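PDB 6OAW: WYL1 from Ruminococcus sp., which modulates the type VI-D CRISPR-Cas immune system as an accessory protein, and probably recognises nucleic acid or another ligand through its WYL domain. Local coordinates for residues B[64-69]-B[181-186]; B[143-148]-B[159-164]; B[213-218]-B[243-248]; B[219-224]-B[255-260]; B[352-357]-B[370-375]. All coordinates share one frame; numbering follows the deposited sequence.

Contact 1: residues B[64-69]-B[181-186]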
# COMPACT_ATOMS: atom_id res chain seq x y z
N ASP B 64 -4.97 -3.34 21.89
CA ASP B 64 -4.26 -2.79 23.08
C ASP B 64 -3.20 -1.80 22.61
O ASP B 64 -3.11 -0.66 23.18
CB ASP B 64 -3.63 -3.89 23.94
CG ASP B 64 -4.64 -4.67 24.77
OD1 ASP B 64 -5.79 -4.22 24.85
OD2 ASP B 64 -4.26 -5.71 25.32
N SER B 65 -2.43 -2.18 21.60
CA SER B 65 -1.38 -1.30 21.04
C SER B 65 -1.98 -0.02 20.47
O SER B 65 -1.47 1.07 20.82
CB SER B 65 -0.59 -2.07 20.03
OG SER B 65 0.11 -3.09 20.71
N ALA B 66 -2.97 -0.13 19.59
CA ALA B 66 -3.56 1.03 18.90
C ALA B 66 -4.19 1.96 19.95
O ALA B 66 -4.06 3.18 19.81
CB ALA B 66 -4.58 0.57 17.90
N TYR B 67 -4.85 1.38 20.96
CA TYR B 67 -5.61 2.10 22.01
C TYR B 67 -4.64 2.92 22.87
O TYR B 67 -4.90 4.12 23.10
CB TYR B 67 -6.41 1.15 22.90
CG TYR B 67 -7.05 1.83 24.07
CD1 TYR B 67 -7.87 2.93 23.87
CD2 TYR B 67 -6.83 1.41 25.38
CE1 TYR B 67 -8.48 3.58 24.93
CE2 TYR B 67 -7.42 2.06 26.46
CZ TYR B 67 -8.25 3.15 26.23
OH TYR B 67 -8.86 3.83 27.24
N ILE B 68 -3.59 2.30 23.36
CA ILE B 68 -2.65 2.97 24.31
C ILE B 68 -1.95 4.14 23.58
O ILE B 68 -1.75 5.19 24.23
CB ILE B 68 -1.68 1.94 24.91
CG1 ILE B 68 -1.15 2.34 26.29
CG2 ILE B 68 -0.57 1.62 23.93
N ALA B 69 -1.63 4.02 22.29
CA ALA B 69 -1.01 5.14 21.53
C ALA B 69 -2.02 6.30 21.46
O ALA B 69 -1.61 7.49 21.64
CB ALA B 69 -0.58 4.71 20.16
N GLU B 181 3.33 -4.14 11.72
CA GLU B 181 4.36 -4.83 12.53
C GLU B 181 4.63 -4.05 13.82
O GLU B 181 4.86 -4.68 14.87
CB GLU B 181 5.62 -5.02 11.68
CG GLU B 181 6.60 -5.97 12.32
CD GLU B 181 8.00 -5.93 11.72
OE1 GLU B 181 8.63 -4.82 11.71
OE2 GLU B 181 8.42 -6.99 11.25
N ARG B 182 4.54 -2.72 13.79
CA ARG B 182 4.85 -1.89 14.99
C ARG B 182 3.70 -2.02 16.00
O ARG B 182 3.98 -2.01 17.18
CB ARG B 182 5.14 -0.44 14.64
CG ARG B 182 6.33 -0.28 13.71
CD ARG B 182 7.01 1.06 13.90
NE ARG B 182 6.27 2.15 13.30
CZ ARG B 182 6.22 2.41 11.99
NH1 ARG B 182 6.86 1.64 11.14
NH2 ARG B 182 5.51 3.42 11.53
N LEU B 183 2.46 -2.18 15.54
CA LEU B 183 1.33 -2.49 16.44
C LEU B 183 1.54 -3.86 17.09
O LEU B 183 1.38 -3.97 18.32
CB LEU B 183 0.01 -2.44 15.66
CG LEU B 183 -0.47 -1.05 15.29
CD1 LEU B 183 -1.71 -1.12 14.41
CD2 LEU B 183 -0.74 -0.22 16.54
N ILE B 184 1.93 -4.87 16.31
CA ILE B 184 2.07 -6.26 16.83
C ILE B 184 3.20 -6.32 17.86
O ILE B 184 3.06 -7.09 18.81
CB ILE B 184 2.32 -7.26 15.69
CG1 ILE B 184 1.17 -7.25 14.67
CG2 ILE B 184 2.61 -8.65 16.21
CD1 ILE B 184 1.52 -8.03 13.40
N PHE B 185 4.30 -5.60 17.64
CA PHE B 185 5.52 -5.69 18.48
C PHE B 185 5.64 -4.42 19.32
O PHE B 185 6.78 -4.00 19.66
CB PHE B 185 6.74 -5.96 17.60
CG PHE B 185 6.81 -7.38 17.11
CD1 PHE B 185 7.31 -8.39 17.93
CD2 PHE B 185 6.41 -7.71 15.83
CE1 PHE B 185 7.41 -9.70 17.48
CE2 PHE B 185 6.47 -9.02 15.38
CZ PHE B 185 6.96 -10.02 16.21
N ALA B 186 4.51 -3.80 19.63
CA ALA B 186 4.45 -2.52 20.38
C ALA B 186 5.23 -2.65 21.69
O ALA B 186 5.92 -1.69 22.07
CB ALA B 186 3.03 -2.14 20.63

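Contact 2: residues B[143-148]-B[159-164]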
# COMPACT_ATOMS: atom_id res chain seq x y z
N ASP B 143 -12.98 -4.43 30.79
CA ASP B 143 -12.86 -3.26 31.71
C ASP B 143 -12.46 -2.01 30.90
O ASP B 143 -12.95 -0.94 31.25
CB ASP B 143 -11.94 -3.57 32.89
CG ASP B 143 -12.56 -4.57 33.86
OD1 ASP B 143 -13.80 -4.71 33.85
OD2 ASP B 143 -11.80 -5.21 34.61
N THR B 144 -11.67 -2.15 29.83
CA THR B 144 -11.36 -1.01 28.91
C THR B 144 -12.63 -0.60 28.16
O THR B 144 -12.94 0.59 28.13
CB THR B 144 -10.21 -1.35 27.95
OG1 THR B 144 -9.04 -1.61 28.71
CG2 THR B 144 -9.92 -0.25 26.96
N LEU B 145 -13.37 -1.56 27.60
CA LEU B 145 -14.56 -1.26 26.77
C LEU B 145 -15.73 -0.78 27.63
O LEU B 145 -16.72 -0.29 27.04
CB LEU B 145 -14.94 -2.52 25.99
CG LEU B 145 -13.95 -2.95 24.92
CD1 LEU B 145 -14.40 -4.26 24.30
CD2 LEU B 145 -13.83 -1.91 23.83
N SER B 146 -15.65 -0.90 28.95
CA SER B 146 -16.70 -0.41 29.89
C SER B 146 -16.20 0.84 30.64
O SER B 146 -16.97 1.35 31.48
CB SER B 146 -17.13 -1.50 30.85
OG SER B 146 -16.00 -1.96 31.59
N SER B 147 -14.97 1.29 30.40
CA SER B 147 -14.36 2.45 31.11
C SER B 147 -14.87 3.75 30.50
O SER B 147 -15.50 3.70 29.43
CB SER B 147 -12.86 2.42 31.08
OG SER B 147 -12.40 2.74 29.78
N ASP B 148 -14.55 4.87 31.15
CA ASP B 148 -14.91 6.23 30.69
C ASP B 148 -13.81 6.76 29.75
O ASP B 148 -13.88 7.92 29.37
CB ASP B 148 -15.19 7.12 31.90
CG ASP B 148 -16.39 6.67 32.72
OD1 ASP B 148 -17.42 6.33 32.09
OD2 ASP B 148 -16.29 6.62 33.98
N LEU B 159 -22.17 4.20 20.65
CA LEU B 159 -22.20 3.17 21.73
C LEU B 159 -22.26 1.74 21.16
O LEU B 159 -22.58 0.83 21.93
CB LEU B 159 -23.42 3.44 22.63
CG LEU B 159 -23.49 4.85 23.22
CD1 LEU B 159 -24.89 5.21 23.69
CD2 LEU B 159 -22.50 5.01 24.36
N THR B 160 -21.94 1.51 19.88
CA THR B 160 -22.11 0.18 19.23
C THR B 160 -20.75 -0.50 19.08
O THR B 160 -20.02 -0.16 18.12
CB THR B 160 -22.81 0.32 17.88
OG1 THR B 160 -23.96 1.15 18.08
CG2 THR B 160 -23.21 -1.02 17.33
N LEU B 161 -20.43 -1.43 19.97
CA LEU B 161 -19.12 -2.13 19.99
C LEU B 161 -18.80 -2.74 18.61
O LEU B 161 -17.64 -2.58 18.13
CB LEU B 161 -19.13 -3.21 21.07
CG LEU B 161 -17.78 -3.88 21.33
CD1 LEU B 161 -16.66 -2.86 21.48
CD2 LEU B 161 -17.86 -4.77 22.56
N ARG B 162 -19.80 -3.37 17.98
CA ARG B 162 -19.66 -4.04 16.66
C ARG B 162 -19.02 -3.06 15.65
O ARG B 162 -18.02 -3.42 15.00
CB ARG B 162 -21.04 -4.57 16.20
CG ARG B 162 -21.01 -5.37 14.90
CD ARG B 162 -22.02 -6.52 14.83
N ARG B 163 -19.57 -1.84 15.59
CA ARG B 163 -19.16 -0.77 14.65
C ARG B 163 -17.72 -0.35 14.99
O ARG B 163 -16.88 -0.25 14.05
CB ARG B 163 -20.16 0.40 14.75
N PHE B 164 -17.42 -0.11 16.27
CA PHE B 164 -16.09 0.36 16.74
C PHE B 164 -15.02 -0.68 16.36
O PHE B 164 -14.01 -0.31 15.70
CB PHE B 164 -16.13 0.65 18.24
CG PHE B 164 -14.83 0.98 18.91
CD1 PHE B 164 -13.85 1.70 18.26
CD2 PHE B 164 -14.61 0.64 20.23
CE1 PHE B 164 -12.66 2.03 18.90
CE2 PHE B 164 -13.42 0.96 20.86
CZ PHE B 164 -12.44 1.64 20.19

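Contact 3: residues B[213-218]-B[243-248]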
# COMPACT_ATOMS: atom_id res chain seq x y z
N MSE B 213 17.92 -13.18 15.42
CA MSE B 213 18.26 -12.39 14.20
C MSE B 213 19.45 -13.04 13.46
O MSE B 213 19.38 -13.11 12.22
CB MSE B 213 18.60 -10.96 14.59
CG MSE B 213 19.16 -10.12 13.47
SE MSE B 213 17.73 -9.82 12.16
CE MSE B 213 18.58 -8.81 10.69
N TYR B 214 20.50 -13.45 14.20
CA TYR B 214 21.77 -13.98 13.63
C TYR B 214 22.03 -15.41 14.11
O TYR B 214 23.17 -15.89 13.97
CB TYR B 214 22.95 -13.03 13.98
CG TYR B 214 22.83 -11.67 13.34
CD1 TYR B 214 22.70 -11.54 11.96
CD2 TYR B 214 22.80 -10.50 14.11
CE1 TYR B 214 22.55 -10.31 11.35
CE2 TYR B 214 22.66 -9.25 13.51
CZ TYR B 214 22.55 -9.16 12.13
OH TYR B 214 22.38 -7.97 11.49
N SER B 215 21.00 -16.09 14.65
CA SER B 215 21.09 -17.46 15.21
C SER B 215 19.74 -18.18 15.08
O SER B 215 18.70 -17.48 15.07
CB SER B 215 21.58 -17.43 16.63
OG SER B 215 21.00 -16.36 17.36
N ARG B 216 19.76 -19.52 14.95
CA ARG B 216 18.53 -20.37 14.93
C ARG B 216 17.96 -20.41 16.34
O ARG B 216 16.75 -20.20 16.45
CB ARG B 216 18.81 -21.80 14.41
CG ARG B 216 17.54 -22.61 14.14
N GLU B 217 18.79 -20.66 17.37
CA GLU B 217 18.37 -20.57 18.80
C GLU B 217 18.59 -19.13 19.31
O GLU B 217 19.57 -18.49 18.90
CB GLU B 217 19.07 -21.59 19.69
CG GLU B 217 19.04 -23.04 19.18
CD GLU B 217 17.74 -23.84 19.17
OE1 GLU B 217 16.66 -23.29 19.51
OE2 GLU B 217 17.80 -25.04 18.81
N LYS B 218 17.68 -18.65 20.16
CA LYS B 218 17.74 -17.38 20.90
C LYS B 218 19.09 -17.25 21.62
O LYS B 218 19.45 -18.16 22.37
CB LYS B 218 16.56 -17.30 21.87
CG LYS B 218 15.20 -17.30 21.19
CD LYS B 218 14.03 -16.90 22.05
CE LYS B 218 12.91 -16.37 21.18
NZ LYS B 218 11.62 -16.37 21.90
N SER B 243 25.60 -3.50 19.51
CA SER B 243 25.39 -4.86 20.05
C SER B 243 26.73 -5.55 20.31
O SER B 243 27.72 -5.22 19.63
CB SER B 243 24.55 -5.64 19.13
OG SER B 243 24.53 -7.01 19.51
N ASP B 244 26.75 -6.46 21.29
CA ASP B 244 27.95 -7.26 21.66
C ASP B 244 27.84 -8.66 21.05
O ASP B 244 28.63 -9.52 21.41
CB ASP B 244 28.11 -7.28 23.19
CG ASP B 244 27.13 -8.22 23.88
OD1 ASP B 244 26.24 -8.75 23.19
OD2 ASP B 244 27.30 -8.45 25.10
N GLU B 245 26.89 -8.89 20.15
CA GLU B 245 26.64 -10.25 19.59
C GLU B 245 27.85 -10.68 18.75
O GLU B 245 28.30 -11.82 18.94
CB GLU B 245 25.35 -10.30 18.78
CG GLU B 245 24.95 -11.72 18.41
CD GLU B 245 23.65 -11.85 17.64
OE1 GLU B 245 23.01 -10.81 17.38
OE2 GLU B 245 23.29 -13.00 17.31
N LYS B 246 28.32 -9.81 17.86
CA LYS B 246 29.27 -10.18 16.76
C LYS B 246 30.64 -10.58 17.36
O LYS B 246 31.33 -11.41 16.74
CB LYS B 246 29.37 -9.03 15.75
N SER B 247 31.01 -10.02 18.51
CA SER B 247 32.26 -10.33 19.24
C SER B 247 31.96 -11.31 20.38
O SER B 247 32.87 -11.60 21.16
CB SER B 247 32.89 -9.08 19.75
OG SER B 247 32.02 -8.48 20.68
N ALA B 248 30.71 -11.77 20.49
CA ALA B 248 30.26 -12.77 21.50
C ALA B 248 30.54 -12.24 22.91
O ALA B 248 31.25 -12.92 23.65
CB ALA B 248 30.96 -14.09 21.26

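Contact 4: residues B[219-224]-B[255-260]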
# COMPACT_ATOMS: atom_id res chain seq x y z
N ARG B 219 19.79 -16.12 21.40
CA ARG B 219 21.00 -15.65 22.13
C ARG B 219 20.61 -14.47 23.03
O ARG B 219 20.03 -13.50 22.51
CB ARG B 219 22.08 -15.18 21.14
CG ARG B 219 22.93 -16.28 20.51
CD ARG B 219 23.74 -15.73 19.34
NE ARG B 219 24.51 -16.75 18.64
CZ ARG B 219 25.20 -16.57 17.50
NH1 ARG B 219 25.87 -17.57 16.97
NH2 ARG B 219 25.21 -15.39 16.91
N ARG B 220 20.95 -14.51 24.33
CA ARG B 220 20.90 -13.33 25.23
C ARG B 220 22.10 -12.44 24.93
O ARG B 220 23.24 -12.85 25.21
CB ARG B 220 20.88 -13.76 26.71
CG ARG B 220 20.79 -12.60 27.70
CD ARG B 220 19.89 -12.83 28.90
NE ARG B 220 20.43 -12.43 30.21
CZ ARG B 220 19.86 -11.56 31.06
NH1 ARG B 220 18.70 -10.97 30.78
NH2 ARG B 220 20.44 -11.32 32.22
N ILE B 221 21.84 -11.26 24.36
CA ILE B 221 22.86 -10.25 23.93
C ILE B 221 22.59 -8.94 24.68
O ILE B 221 21.54 -8.83 25.35
CB ILE B 221 22.85 -10.07 22.41
CG1 ILE B 221 21.55 -9.45 21.89
CG2 ILE B 221 23.15 -11.38 21.72
CD1 ILE B 221 21.61 -9.05 20.43
N ARG B 222 23.53 -8.00 24.57
CA ARG B 222 23.43 -6.63 25.14
C ARG B 222 23.27 -5.65 23.98
O ARG B 222 24.05 -5.74 23.01
CB ARG B 222 24.64 -6.35 26.02
CG ARG B 222 24.71 -7.24 27.25
CD ARG B 222 25.83 -6.84 28.19
NE ARG B 222 27.10 -7.19 27.58
CZ ARG B 222 28.26 -6.60 27.85
NH1 ARG B 222 28.33 -5.59 28.71
NH2 ARG B 222 29.36 -7.01 27.24
N LEU B 223 22.24 -4.79 24.07
CA LEU B 223 21.94 -3.75 23.06
C LEU B 223 22.05 -2.38 23.70
O LEU B 223 21.57 -2.21 24.82
CB LEU B 223 20.51 -3.93 22.55
CG LEU B 223 20.19 -5.26 21.90
CD1 LEU B 223 18.72 -5.30 21.52
CD2 LEU B 223 21.07 -5.50 20.68
N ILE B 224 22.63 -1.43 22.96
CA ILE B 224 22.53 0.03 23.23
C ILE B 224 21.70 0.60 22.09
O ILE B 224 22.22 0.82 21.00
CB ILE B 224 23.92 0.69 23.33
CG1 ILE B 224 24.85 -0.05 24.31
CG2 ILE B 224 23.75 2.16 23.72
CD1 ILE B 224 26.28 0.43 24.30
N ASP B 255 24.92 -2.32 14.75
CA ASP B 255 24.17 -3.37 14.02
C ASP B 255 22.73 -2.93 13.82
O ASP B 255 22.33 -1.85 14.36
CB ASP B 255 24.29 -4.71 14.75
CG ASP B 255 24.38 -5.90 13.83
OD1 ASP B 255 23.73 -5.87 12.75
OD2 ASP B 255 25.10 -6.85 14.19
N SER B 256 22.00 -3.73 13.04
CA SER B 256 20.56 -3.55 12.74
C SER B 256 19.81 -4.88 12.93
O SER B 256 20.03 -5.82 12.11
CB SER B 256 20.43 -2.98 11.34
OG SER B 256 19.06 -2.80 10.98
N TYR B 257 18.92 -4.94 13.94
CA TYR B 257 18.08 -6.10 14.28
C TYR B 257 16.62 -5.86 13.84
O TYR B 257 16.03 -4.86 14.27
CB TYR B 257 18.11 -6.37 15.78
CG TYR B 257 19.41 -6.89 16.30
CD1 TYR B 257 20.46 -6.03 16.58
CD2 TYR B 257 19.64 -8.25 16.40
CE1 TYR B 257 21.68 -6.51 17.04
CE2 TYR B 257 20.85 -8.75 16.85
CZ TYR B 257 21.87 -7.88 17.16
OH TYR B 257 23.06 -8.37 17.57
N ARG B 258 16.04 -6.79 13.09
CA ARG B 258 14.56 -6.83 12.88
C ARG B 258 13.89 -6.80 14.25
O ARG B 258 14.26 -7.64 15.11
CB ARG B 258 14.17 -8.11 12.14
CG ARG B 258 14.58 -8.15 10.67
CD ARG B 258 13.50 -7.60 9.76
NE ARG B 258 12.31 -8.37 10.06
CZ ARG B 258 11.88 -9.44 9.43
NH1 ARG B 258 10.79 -10.06 9.87
NH2 ARG B 258 12.47 -9.86 8.33
N ILE B 259 12.95 -5.89 14.50
CA ILE B 259 12.29 -5.87 15.83
C ILE B 259 11.52 -7.18 16.04
O ILE B 259 11.33 -7.57 17.23
CB ILE B 259 11.40 -4.64 16.06
CG1 ILE B 259 10.11 -4.69 15.26
CG2 ILE B 259 12.18 -3.35 15.84
CD1 ILE B 259 9.19 -3.53 15.56
N SER B 260 11.14 -7.87 14.97
CA SER B 260 10.40 -9.15 15.06
C SER B 260 11.30 -10.29 15.54
O SER B 260 10.75 -11.33 15.89
CB SER B 260 9.71 -9.48 13.75
OG SER B 260 10.65 -9.63 12.69

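Contact 5: residues B[352-357]-B[370-375]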
# COMPACT_ATOMS: atom_id res chain seq x y z
N GLN B 352 23.21 -8.47 -1.79
CA GLN B 352 22.26 -7.48 -2.36
C GLN B 352 22.45 -7.45 -3.87
O GLN B 352 21.46 -7.37 -4.60
CB GLN B 352 22.47 -6.11 -1.76
CG GLN B 352 21.55 -5.03 -2.31
CD GLN B 352 21.88 -3.70 -1.68
OE1 GLN B 352 22.63 -3.62 -0.72
NE2 GLN B 352 21.35 -2.63 -2.26
N VAL B 353 23.70 -7.52 -4.34
CA VAL B 353 23.98 -7.59 -5.82
C VAL B 353 23.22 -8.80 -6.40
O VAL B 353 22.54 -8.64 -7.42
CB VAL B 353 25.49 -7.67 -6.10
CG1 VAL B 353 25.80 -7.58 -7.58
CG2 VAL B 353 26.22 -6.55 -5.38
N LYS B 354 23.37 -9.95 -5.78
CA LYS B 354 22.73 -11.23 -6.18
C LYS B 354 21.20 -11.07 -6.21
O LYS B 354 20.55 -11.43 -7.23
CB LYS B 354 23.12 -12.27 -5.13
CG LYS B 354 23.53 -13.64 -5.57
CD LYS B 354 22.97 -14.72 -4.69
CE LYS B 354 23.47 -14.69 -3.26
NZ LYS B 354 22.50 -15.33 -2.36
N TYR B 355 20.61 -10.53 -5.14
CA TYR B 355 19.14 -10.32 -5.06
C TYR B 355 18.70 -9.31 -6.13
O TYR B 355 17.55 -9.36 -6.56
CB TYR B 355 18.63 -9.86 -3.69
CG TYR B 355 18.76 -10.86 -2.56
CD1 TYR B 355 18.93 -12.21 -2.80
CD2 TYR B 355 18.65 -10.45 -1.25
CE1 TYR B 355 19.00 -13.12 -1.76
CE2 TYR B 355 18.73 -11.34 -0.20
CZ TYR B 355 18.90 -12.68 -0.46
OH TYR B 355 18.96 -13.57 0.58
N TYR B 356 19.60 -8.45 -6.62
CA TYR B 356 19.21 -7.48 -7.67
C TYR B 356 19.31 -8.07 -9.07
O TYR B 356 18.39 -7.87 -9.89
CB TYR B 356 20.07 -6.23 -7.61
CG TYR B 356 19.57 -5.14 -8.51
CD1 TYR B 356 18.41 -4.44 -8.22
CD2 TYR B 356 20.21 -4.86 -9.70
CE1 TYR B 356 17.96 -3.44 -9.05
CE2 TYR B 356 19.74 -3.88 -10.56
CZ TYR B 356 18.63 -3.15 -10.23
OH TYR B 356 18.16 -2.16 -11.06
N PHE B 357 20.42 -8.75 -9.36
CA PHE B 357 20.73 -9.19 -10.74
C PHE B 357 20.22 -10.62 -10.99
O PHE B 357 20.32 -11.06 -12.14
CB PHE B 357 22.21 -9.00 -11.03
CG PHE B 357 22.60 -7.56 -11.17
CD1 PHE B 357 22.12 -6.81 -12.23
CD2 PHE B 357 23.47 -6.97 -10.27
CE1 PHE B 357 22.53 -5.49 -12.37
CE2 PHE B 357 23.84 -5.64 -10.39
CZ PHE B 357 23.38 -4.91 -11.45
N SER B 370 32.90 -15.75 -6.67
CA SER B 370 32.70 -17.10 -7.27
C SER B 370 31.36 -17.68 -6.79
O SER B 370 30.66 -18.26 -7.56
CB SER B 370 33.90 -18.00 -6.98
OG SER B 370 34.04 -18.20 -5.58
N ASP B 371 31.03 -17.53 -5.52
CA ASP B 371 29.73 -17.83 -4.89
C ASP B 371 28.52 -17.37 -5.69
O ASP B 371 27.57 -18.19 -5.94
CB ASP B 371 29.59 -16.97 -3.64
CG ASP B 371 30.11 -17.71 -2.46
OD1 ASP B 371 30.41 -18.88 -2.69
OD2 ASP B 371 30.17 -17.12 -1.39
N SER B 372 28.49 -16.08 -5.99
CA SER B 372 27.40 -15.42 -6.75
C SER B 372 27.38 -15.99 -8.17
O SER B 372 26.32 -16.41 -8.64
CB SER B 372 27.60 -13.93 -6.73
OG SER B 372 27.63 -13.45 -5.39
N PHE B 373 28.52 -16.11 -8.82
CA PHE B 373 28.58 -16.72 -10.16
C PHE B 373 27.96 -18.13 -10.13
O PHE B 373 27.10 -18.42 -10.97
CB PHE B 373 30.01 -16.81 -10.68
CG PHE B 373 30.04 -17.46 -12.03
CD1 PHE B 373 29.64 -16.75 -13.13
CD2 PHE B 373 30.46 -18.77 -12.17
CE1 PHE B 373 29.64 -17.33 -14.38
CE2 PHE B 373 30.45 -19.35 -13.43
CZ PHE B 373 30.03 -18.64 -14.52
N GLU B 374 28.36 -18.95 -9.17
CA GLU B 374 27.97 -20.38 -9.09
C GLU B 374 26.47 -20.51 -8.76
O GLU B 374 25.80 -21.37 -9.37
CB GLU B 374 28.86 -21.11 -8.08
CG GLU B 374 30.34 -21.18 -8.50
CD GLU B 374 31.31 -21.54 -7.39
OE1 GLU B 374 32.53 -21.29 -7.56
OE2 GLU B 374 30.85 -22.13 -6.39
N GLU B 375 25.93 -19.66 -7.87
CA GLU B 375 24.48 -19.66 -7.53
C GLU B 375 23.68 -19.23 -8.76
O GLU B 375 22.68 -19.87 -9.05
CB GLU B 375 24.11 -18.74 -6.37
CG GLU B 375 24.45 -19.33 -5.03
CD GLU B 375 24.27 -18.34 -3.90
OE1 GLU B 375 25.27 -18.12 -3.13
OE2 GLU B 375 23.15 -17.73 -3.84

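Contact 1: residues B[64-69]-B[181-186]
Ser65 and Leu183 make the polar part of this buried meeting, where their CA atoms come to 5.5 Å from each other. The hydroxyl OG of Ser65 lies 2.8 Å from the backbone O of Leu183, but Ser61 O, a turn earlier in the same helix, competes for its single proton, so this hydrogen bond across the contact is not certain. The serine torsion sets OG beside its own backbone N (chi1 -66°), from where it faces both carbonyls. A small residue suits such closeness: helix 55-71 here meets the last turn of helix 177-184, and Phe185 breaks the helical path before helix 186-199 begins. Leu183 O, near that helix end, also receives a weak bond from Ala186 N at 3.4 Å.

The remaining contacts are van der Waals. Ala186 CB sits tightly against Ser65 OG, at 3.1 Å, while Leu183 turns CD2 over the helix backbone to reach Ala66 N at 3.8 Å and Ala66 CB at 4.1 Å. Tyr172 and Leu175 add to the packing round Leu183, and Leu87 and Phe90 to that round Ala66.

Contact 2: residues B[143-148]-B[159-164]
A small apolar core between two helices of the N-terminal part of the chain is built from Leu145 on one side and Leu161 and Phe164 on the other; branched leucines and a flat ring suit a buried, wholly apolar meeting. The two leucines meet through their methyl groups, their side chains crossing at about a right angle. CD2 of Leu145 comes to 3.8 Å from CD1 of Leu161, and CD1 of Leu145 is 3.9 Å from CD2 of Leu161, so forked ends pack against each other. With CG opposite its backbone N (chi1 -172°), Leu161 sends its branch toward the other helix. CD2 of Leu145 also reaches the rim of the Phe164 ring, 4.2 Å from CE2 and close to the ring plane.

Leu161 and Phe164 stand one turn apart at the start of helix 161-172, the spacing that puts both on the same flank, facing helix 139-145; the short helix 151-156 lies between helices 139-145 and 161-172 in sequence. Aromatic neighbours hold the phenylalanine: Phe9 stacks on it and Phe90 meets it edge-to-face, while Leu10 touches both leucines and Phe63 of helix 55-71 packs on Leu145.

Just beyond Leu145 the chain turns, and Thr144 O is gripped twice by Ser147, by its backbone N at 3.1 Å and by its OG at 2.8 Å. The hydroxyl approaches with a C=O...donor angle of 134°, tilted 18° from the carbonyl plane.

Contact 3: residues B[213-218]-B[243-248]
Glu245 brings its carboxylate to the edge of the Tyr214 ring, OE1 lying 3.3 Å from CD2 and near the ring plane, where the slightly positive ring hydrogens suit an anionic oxygen. The other oxygen, OE2, rests 3.3 Å from CB of Tyr214; ring and carboxylate planes stand 55° apart. The glutamate is extended, with CG anti to the backbone N (chi1 -170°), and this length brings its charge to the tyrosine.

Further out, OE2 forms a salt bridge with Arg219, and OE1 lies so close to the hydroxyl of Tyr257 that their probable hydrogen bond is doubtful in its details. Were Glu245 replaced by an alanine, Arg219 would probably lose this charged mate and the edge of the Tyr214 ring its carboxylate neighbour. Met213, a selenomethionine, lays CG 3.5 Å above the centre of the Tyr214 ring, whose OH bonds to Asp255. Glu245 is itself held by an ST turn: its N donates to Ser243 OG at 3.1 Å.

Both segments lie in loops between antiparallel strands: residues 213-218 join strand 205-211 to strand 219-230, and the other loop leads from strand 237-243 toward strand 253-258.

Contact 4: residues B[219-224]-B[255-260]
Tyr257 reaches Ile221 and Leu223 inside a curled antiparallel sheet, consistent with the Sm-like beta barrel of WYL domains; strand 237-243 pairs with strands 219-230 and 253-258 and lies between them. From CB the ring sets out with CG beside the backbone N (chi1 -70°), which turns it toward strand 219-230. Along one side, CD1 lies 4.2 Å from CD2 of Leu223 and CE1 comes closer, to 3.8 Å. Along the other, CE2 is 3.7 Å from CD1 of Ile221. Both methyls approach obliquely. Ile221 and Leu223, two residues apart on an extended strand, offer branched apolar ends to the same ring, a good match for a tyrosine, whose ring packs well against methyls while its hydroxyl can bond to polar groups. Its hydroxyl is hydrogen-bonded to Ser243 OG and probably to Glu245; Cys241 and Met213 also touch this side chain. At the tip, CD1 of Ile221, arriving from the opposite direction, touches CZ at 3.5 Å and OH at 3.3 Å.

Contact 5: residues B[352-357]-B[370-375]
Lys354 and Glu375 cross at about a right angle, the lysine coming from helix 350-357 and the glutamate from helix 370-389, and their charged ends meet in a salt bridge. NZ of Lys354 gives a hydrogen bond at 2.9 Å to OE2 of Glu375, which accepts through its syn lone pair, on the side of the other carboxylate oxygen. OE1 remains 4.0 Å from NZ, so the grip is one-sided.

The lysine does not run straight. It bends at its second and third torsions (chi2 -139°, chi3 -64°), bringing CD and CE as well as NZ alongside OE2; CE lies 3.1 Å from that oxygen. Glu375 answers with an extended chain, laid across the lysine. Nearer the helices, Lys354 CG passes 4.1 Å from OG of Ser372, one turn before Glu375 on the same flank; the small serine suits helices whose CA atoms approach to 6.3 Å, between Lys354 and Ser372. With a leucine in place of Lys354, the Glu375 carboxylate would probably lose its charged mate across the contact and be freer to turn.

Behind the lysine, Phe357 and Val353 direct their side chains to strand 310-314, and Ile366 of strand 364-368 touches both Phe357 and Ser372. That strand leads into helix 370-389, whose Phe373 packs on Val391 of the second subunit.

The contacts run from the N-terminal helices through the sheet to the C-terminal part of the chain. Contacts 1 and 2 adjoin, with centres 18 Å apart: Tyr67 CE2 meets Thr144 CG2 at 3.4 Å, and contact 2 is nested within the loop that contact 1 closes. Contact 1 also touches contact 4 just past the end of strand 253-258, where Phe185 CE2 packs 3.7 Å from Ser260 CB. Contacts 3 and 4 form one unit, centres 8 Å apart and segments alternating along the chain; a salt bridge of 2.8 Å from Arg222 NE to Asp244 OD2 ties them. Contact 5 stands apart, its nearest atoms about 11 Å from those of contacts 3 and 4, and its centre about 54 Å from that of contact 2.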